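Local coordinates for protein monoacylglycerol lipase (Palaeococcus ferrophilus, PDB 6QE2) that probably hydrolyses monoacylglycerols to glycerol and free fatty acids, as an archaeal monoacylglycerol lipase of the alpha/beta-hydrolase superfamily, at residues F8-G14 against N37-G42; P194-L198 against A248-W252. All coordinates share one frame; numbering follows the deposited sequence.

Interaction 1 of 2, residues F8-G14 against N37-G42; sequences FGTPERG and NGAGFG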
loop_
_atom_site.group_PDB
_atom_site.type_symbol
_atom_site.label_atom_id
_atom_site.label_comp_id
_atom_site.label_asym_id
_atom_site.label_seq_id
_atom_site.Cartn_x
_atom_site.Cartn_y
_atom_site.Cartn_z
ATOM N N PHE A 8 -5.480 -6.958 -15.854
ATOM C CA PHE A 8 -6.447 -6.079 -16.493
ATOM C C PHE A 8 -5.751 -5.266 -17.574
ATOM O O PHE A 8 -4.645 -4.761 -17.370
ATOM C CB PHE A 8 -7.108 -5.121 -15.487
ATOM C CG PHE A 8 -7.855 -5.810 -14.374
ATOM C CD1 PHE A 8 -7.251 -6.016 -13.144
ATOM C CD2 PHE A 8 -9.158 -6.238 -14.555
ATOM C CE1 PHE A 8 -7.936 -6.645 -12.117
ATOM C CE2 PHE A 8 -9.846 -6.868 -13.534
ATOM C CZ PHE A 8 -9.235 -7.072 -12.313
ATOM N N GLY A 9 -6.407 -5.137 -18.725
ATOM C CA GLY A 9 -5.918 -4.258 -19.765
ATOM C C GLY A 9 -4.773 -4.850 -20.569
ATOM O O GLY A 9 -4.407 -6.021 -20.443
ATOM N N THR A 10 -4.218 -4.005 -21.438
ATOM C CA THR A 10 -3.127 -4.345 -22.336
ATOM C C THR A 10 -1.903 -3.513 -21.978
ATOM O O THR A 10 -2.015 -2.284 -21.859
ATOM C CB THR A 10 -3.524 -4.086 -23.803
ATOM O OG1 THR A 10 -4.730 -4.799 -24.102
ATOM C CG2 THR A 10 -2.425 -4.547 -24.744
ATOM N N PRO A 11 -0.720 -4.118 -21.858
ATOM C CA PRO A 11 0.411 -3.359 -21.290
ATOM C C PRO A 11 1.203 -2.624 -22.362
ATOM O O PRO A 11 2.425 -2.771 -22.487
ATOM C CB PRO A 11 1.230 -4.445 -20.577
ATOM C CG PRO A 11 1.020 -5.667 -21.517
ATOM C CD PRO A 11 -0.437 -5.560 -21.919
ATOM N N GLU A 12 0.516 -1.724 -23.064
ATOM C CA GLU A 12 1.194 -0.936 -24.091
ATOM C C GLU A 12 2.300 -0.061 -23.509
ATOM O O GLU A 12 3.382 0.037 -24.098
ATOM C CB GLU A 12 0.144 -0.145 -24.881
ATOM C CG GLU A 12 -0.797 -1.164 -25.676
ATOM C CD GLU A 12 -2.056 -0.520 -26.257
ATOM O OE1 GLU A 12 -2.434 0.580 -25.801
ATOM O OE2 GLU A 12 -2.680 -1.112 -27.161
ATOM N N ARG A 13 2.085 0.510 -22.313
ATOM C CA ARG A 13 3.061 1.329 -21.589
ATOM C C ARG A 13 3.775 0.572 -20.482
ATOM O O ARG A 13 4.568 1.163 -19.747
ATOM C CB ARG A 13 2.369 2.519 -20.964
ATOM C CG ARG A 13 1.786 3.478 -21.914
ATOM C CD ARG A 13 1.480 4.732 -21.144
ATOM N NE ARG A 13 1.156 5.787 -22.061
ATOM C CZ ARG A 13 2.027 6.654 -22.549
ATOM N NH1 ARG A 13 3.280 6.650 -22.143
ATOM N NH2 ARG A 13 1.614 7.558 -23.431
ATOM N N GLY A 14 3.552 -0.710 -20.387
ATOM C CA GLY A 14 4.134 -1.492 -19.321
ATOM C C GLY A 14 3.071 -1.922 -18.330
ATOM O O GLY A 14 1.865 -1.751 -18.543
ATOM N N ASN A 37 -5.748 1.457 -17.354
ATOM C CA ASN A 37 -5.944 0.734 -18.609
ATOM C C ASN A 37 -6.246 1.706 -19.740
ATOM O O ASN A 37 -5.740 1.549 -20.857
ATOM C CB ASN A 37 -7.081 -0.281 -18.488
ATOM C CG ASN A 37 -6.737 -1.466 -17.603
ATOM O OD1 ASN A 37 -7.628 -2.170 -17.138
ATOM N ND2 ASN A 37 -5.448 -1.694 -17.375
ATOM N N GLY A 38 -7.092 2.703 -19.468
ATOM C CA GLY A 38 -7.412 3.708 -20.469
ATOM C C GLY A 38 -6.213 4.505 -20.936
ATOM O O GLY A 38 -6.208 5.027 -22.054
ATOM N N ALA A 39 -5.199 4.639 -20.088
ATOM C CA ALA A 39 -3.976 5.348 -20.439
ATOM C C ALA A 39 -2.926 4.456 -21.090
ATOM O O ALA A 39 -1.870 4.960 -21.485
ATOM C CB ALA A 39 -3.379 6.019 -19.199
ATOM N N GLY A 40 -3.175 3.152 -21.198
ATOM C CA GLY A 40 -2.271 2.243 -21.872
ATOM C C GLY A 40 -1.461 1.314 -20.989
ATOM O O GLY A 40 -0.549 0.648 -21.497
ATOM N N PHE A 41 -1.776 1.219 -19.699
ATOM C CA PHE A 41 -1.078 0.306 -18.807
ATOM C C PHE A 41 -1.879 -0.972 -18.616
ATOM O O PHE A 41 -3.113 -0.963 -18.594
ATOM C CB PHE A 41 -0.841 0.940 -17.432
ATOM C CG PHE A 41 0.112 2.085 -17.452
ATOM C CD1 PHE A 41 -0.356 3.383 -17.546
ATOM C CD2 PHE A 41 1.476 1.871 -17.383
ATOM C CE1 PHE A 41 0.516 4.440 -17.569
ATOM C CE2 PHE A 41 2.355 2.938 -17.399
ATOM C CZ PHE A 41 1.872 4.216 -17.497
ATOM N N GLY A 42 -1.162 -2.078 -18.472
ATOM C CA GLY A 42 -1.739 -3.261 -17.886
ATOM C C GLY A 42 -1.608 -3.142 -16.379
ATOM O O GLY A 42 -0.684 -2.514 -15.880
HETATM O O HOH W 1 -4.991 -1.132 -21.553
#
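Backbone hydrogen bonds do most of the work where the turn holding Arg13 and Gly14 meets Gly40 and Gly42. Arg13 N donates to Gly40 O over 2.8 Å, with the donor tilted 32° from the carbonyl plane, and Gly42 N reaches Gly14 O at 3.0 Å. Pro11 is the centre of an inverse gamma turn, consistent with the way residues 8-14 wrap the end of helix 30-38, itself closed by a Schellman motif at Gly40.

Side-chain polar bonds add to these. Within 37-42, Asn37 ND2 bonds Phe41 O at 2.7 Å, close to the amide plane, and this positions the amide, which then reaches across weakly to Phe8 O, 3.2 Å from Asn37 ND2. With an alanine in place of Asn37, Phe8 O and Phe41 O are likely to lose their shared donor, and the 8-10 backbone would be less firmly held to the helix end. Between Thr10 and Asn37, a water accepts from Thr10 N and donates to Asn37 O. At the Arg13 end, NE makes a weak bond to Ala39 O, which lies at the edge of the guanidinium.

The nonpolar element is a CH-pi contact. Arg13 CB sits over one face of the Phe41 ring, 3.8 Å from its centroid, while Arg13 CD passes near CE1 and CZ. With CG anti to the carbonyl carbon (chi1 -65°) and the chain extended to NE, the arginine runs across the ring to Ala39. Helix 242-256 packs on Phe41 through Leu253 and Val254.

The chemistry is thus chiefly peptide groups satisfying one another, with one amide and one arginine as clasps between loop 8-14 and the end of helix 30-38 with the residues leading into strand 42-46.

Interaction 2 of 2, residues P194-L198 against A248-W252; sequences PVLLL and AIVEW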
loop_
_atom_site.group_PDB
_atom_site.type_symbol
_atom_site.label_atom_id
_atom_site.label_comp_id
_atom_site.label_asym_id
_atom_site.label_seq_id
_atom_site.Cartn_x
_atom_site.Cartn_y
_atom_site.Cartn_z
ATOM N N PRO A 194 12.446 5.870 -9.626
ATOM C CA PRO A 194 11.690 7.078 -9.273
ATOM C C PRO A 194 10.570 6.789 -8.281
ATOM O O PRO A 194 9.974 5.712 -8.283
ATOM C CB PRO A 194 11.130 7.554 -10.620
ATOM C CG PRO A 194 12.076 7.003 -11.626
ATOM C CD PRO A 194 12.490 5.661 -11.086
ATOM N N VAL A 195 10.278 7.782 -7.440
ATOM C CA VAL A 195 9.349 7.639 -6.322
ATOM C C VAL A 195 8.298 8.740 -6.380
ATOM O O VAL A 195 8.623 9.910 -6.612
ATOM C CB VAL A 195 10.086 7.690 -4.964
ATOM C CG1 VAL A 195 9.082 7.737 -3.801
ATOM C CG2 VAL A 195 11.044 6.527 -4.823
ATOM N N LEU A 196 7.040 8.367 -6.144
ATOM C CA LEU A 196 5.958 9.320 -5.911
ATOM C C LEU A 196 5.247 8.933 -4.621
ATOM O O LEU A 196 4.785 7.796 -4.483
ATOM C CB LEU A 196 4.968 9.340 -7.082
ATOM C CG LEU A 196 3.673 10.132 -6.882
ATOM C CD1 LEU A 196 3.953 11.629 -6.655
ATOM C CD2 LEU A 196 2.729 9.925 -8.069
ATOM N N LEU A 197 5.177 9.868 -3.674
ATOM C CA LEU A 197 4.440 9.686 -2.433
ATOM C C LEU A 197 3.232 10.615 -2.428
ATOM O O LEU A 197 3.354 11.796 -2.764
ATOM C CB LEU A 197 5.339 9.996 -1.229
ATOM C CG LEU A 197 6.678 9.256 -1.196
ATOM C CD1 LEU A 197 7.524 9.774 -0.043
ATOM C CD2 LEU A 197 6.459 7.756 -1.045
ATOM N N LEU A 198 2.074 10.090 -2.025
ATOM C CA LEU A 198 0.838 10.865 -1.966
ATOM C C LEU A 198 0.241 10.742 -0.572
ATOM O O LEU A 198 0.023 9.626 -0.089
ATOM C CB LEU A 198 -0.181 10.385 -3.008
ATOM C CG LEU A 198 0.279 10.260 -4.457
ATOM C CD1 LEU A 198 0.245 8.800 -4.846
ATOM C CD2 LEU A 198 -0.603 11.070 -5.386
ATOM N N ALA A 248 -3.134 12.570 -10.805
ATOM C CA ALA A 248 -1.712 12.710 -10.516
ATOM C C ALA A 248 -0.987 11.394 -10.677
ATOM O O ALA A 248 0.112 11.346 -11.166
ATOM C CB ALA A 248 -1.499 13.236 -9.112
ATOM N N ILE A 249 -1.612 10.325 -10.227
ATOM C CA ILE A 249 -1.008 9.021 -10.337
ATOM C C ILE A 249 -0.824 8.655 -11.802
ATOM O O ILE A 249 0.253 8.301 -12.224
ATOM C CB ILE A 249 -1.867 7.970 -9.627
ATOM C CG1 ILE A 249 -1.754 8.155 -8.121
ATOM C CG2 ILE A 249 -1.441 6.573 -10.012
ATOM C CD1 ILE A 249 -2.942 7.639 -7.360
ATOM N N VAL A 250 -1.889 8.764 -12.580
ATOM C CA VAL A 250 -1.811 8.423 -13.990
ATOM C C VAL A 250 -0.796 9.286 -14.721
ATOM O O VAL A 250 0.024 8.787 -15.458
ATOM C CB VAL A 250 -3.172 8.510 -14.687
ATOM C CG1 VAL A 250 -3.029 8.179 -16.157
ATOM C CG2 VAL A 250 -4.155 7.559 -14.038
ATOM N N GLU A 251 -0.857 10.588 -14.508
ATOM C CA GLU A 251 0.084 11.484 -15.172
ATOM C C GLU A 251 1.526 11.138 -14.829
ATOM O O GLU A 251 2.395 11.145 -15.706
ATOM C CB GLU A 251 -0.218 12.942 -14.812
ATOM C CG GLU A 251 -1.469 13.488 -15.478
ATOM C CD GLU A 251 -1.688 14.969 -15.222
ATOM O OE1 GLU A 251 -0.852 15.593 -14.531
ATOM O OE2 GLU A 251 -2.700 15.509 -15.714
ATOM N N TRP A 252 1.806 10.836 -13.555
ATOM C CA TRP A 252 3.167 10.478 -13.169
ATOM C C TRP A 252 3.614 9.198 -13.865
ATOM O O TRP A 252 4.741 9.111 -14.370
ATOM C CB TRP A 252 3.249 10.326 -11.647
ATOM C CG TRP A 252 4.634 10.168 -11.082
ATOM C CD1 TRP A 252 5.434 11.160 -10.598
ATOM C CD2 TRP A 252 5.361 8.943 -10.899
ATOM N NE1 TRP A 252 6.621 10.640 -10.144
ATOM C CE2 TRP A 252 6.603 9.280 -10.316
ATOM C CE3 TRP A 252 5.089 7.599 -11.183
ATOM C CZ2 TRP A 252 7.568 8.325 -10.005
ATOM C CZ3 TRP A 252 6.047 6.649 -10.872
ATOM C CH2 TRP A 252 7.273 7.015 -10.291
HETATM O O HOH W 2 9.138 11.418 -8.848
#
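Leu196 lies over one face of the Trp252 indole, and this pair is the heart of the contact. Leu196 CB stands 3.7 Å from the centroid of the five-membered ring, only 12° off the normal, a CH-pi contact. Leu196 CD2 reaches farther back, toward the root of the tryptophan side chain, meeting Trp252 CG at 3.6 Å. The two side chains run alongside each other in opposite senses. Trp252 CG, anti to its backbone nitrogen (chi1 -171°), carries the indole to the strand, where CZ2 meets Val195 C.

The six-membered ring continues to the start of the strand. Pro194 CB packs against Trp252 CZ2 at 3.7 Å, and Pro194 O lies at the ring edge, 3.6 Å from Trp252 CH2. At the other end Leu198 CD1 touches Ile249 CG1 at 3.9 Å, the two side chains crossing at a slant, and Leu198 CD2 approaches Ala248 CB more loosely.

A water in the indole plane accepts from Trp252 NE1 at 2.9 Å and donates to Val195 O at 2.7 Å, which satisfies the ring's one polar atom and helps fix its rotation. Farther out, His256 stacks on Trp252, while Val108 of strand 106-110 touches the Trp252 side chain and Met226 of strand 223-228 touches Leu196 and Ala248.

Strand 195-198 and helix 248-252 run almost antiparallel, 175° between their directions and 10.5 Å apart at closest approach. This is the helix-on-sheet packing of the alpha/beta-hydrolase fold. Its direct contacts depend on shape and dispersion, with the single water bridge supplying the polar match that a buried indole nitrogen needs.

In the fold
Helix 242-256 supplies one side of interaction 2 and borders interaction 1, and the principle they illustrate is that chemistry follows depth. Interaction 2 is core: largely buried, it sets a central-sheet strand against the helix through apolar side chains. Interaction 1 is partly buried and lies farther from the chain's centre, at the margin where strand 5-8 ends the sheet; it joins loop 8-14 to the end of helix 30-38 and the residues leading into strand 42-46, largely through backbone and amide bonds. Water bridges appear in both, linking two backbone groups in interaction 1 but an indole and a carbonyl in interaction 2. The two meet directly where Ala39 CB packs on Val250 CG1, 3.7 Å apart.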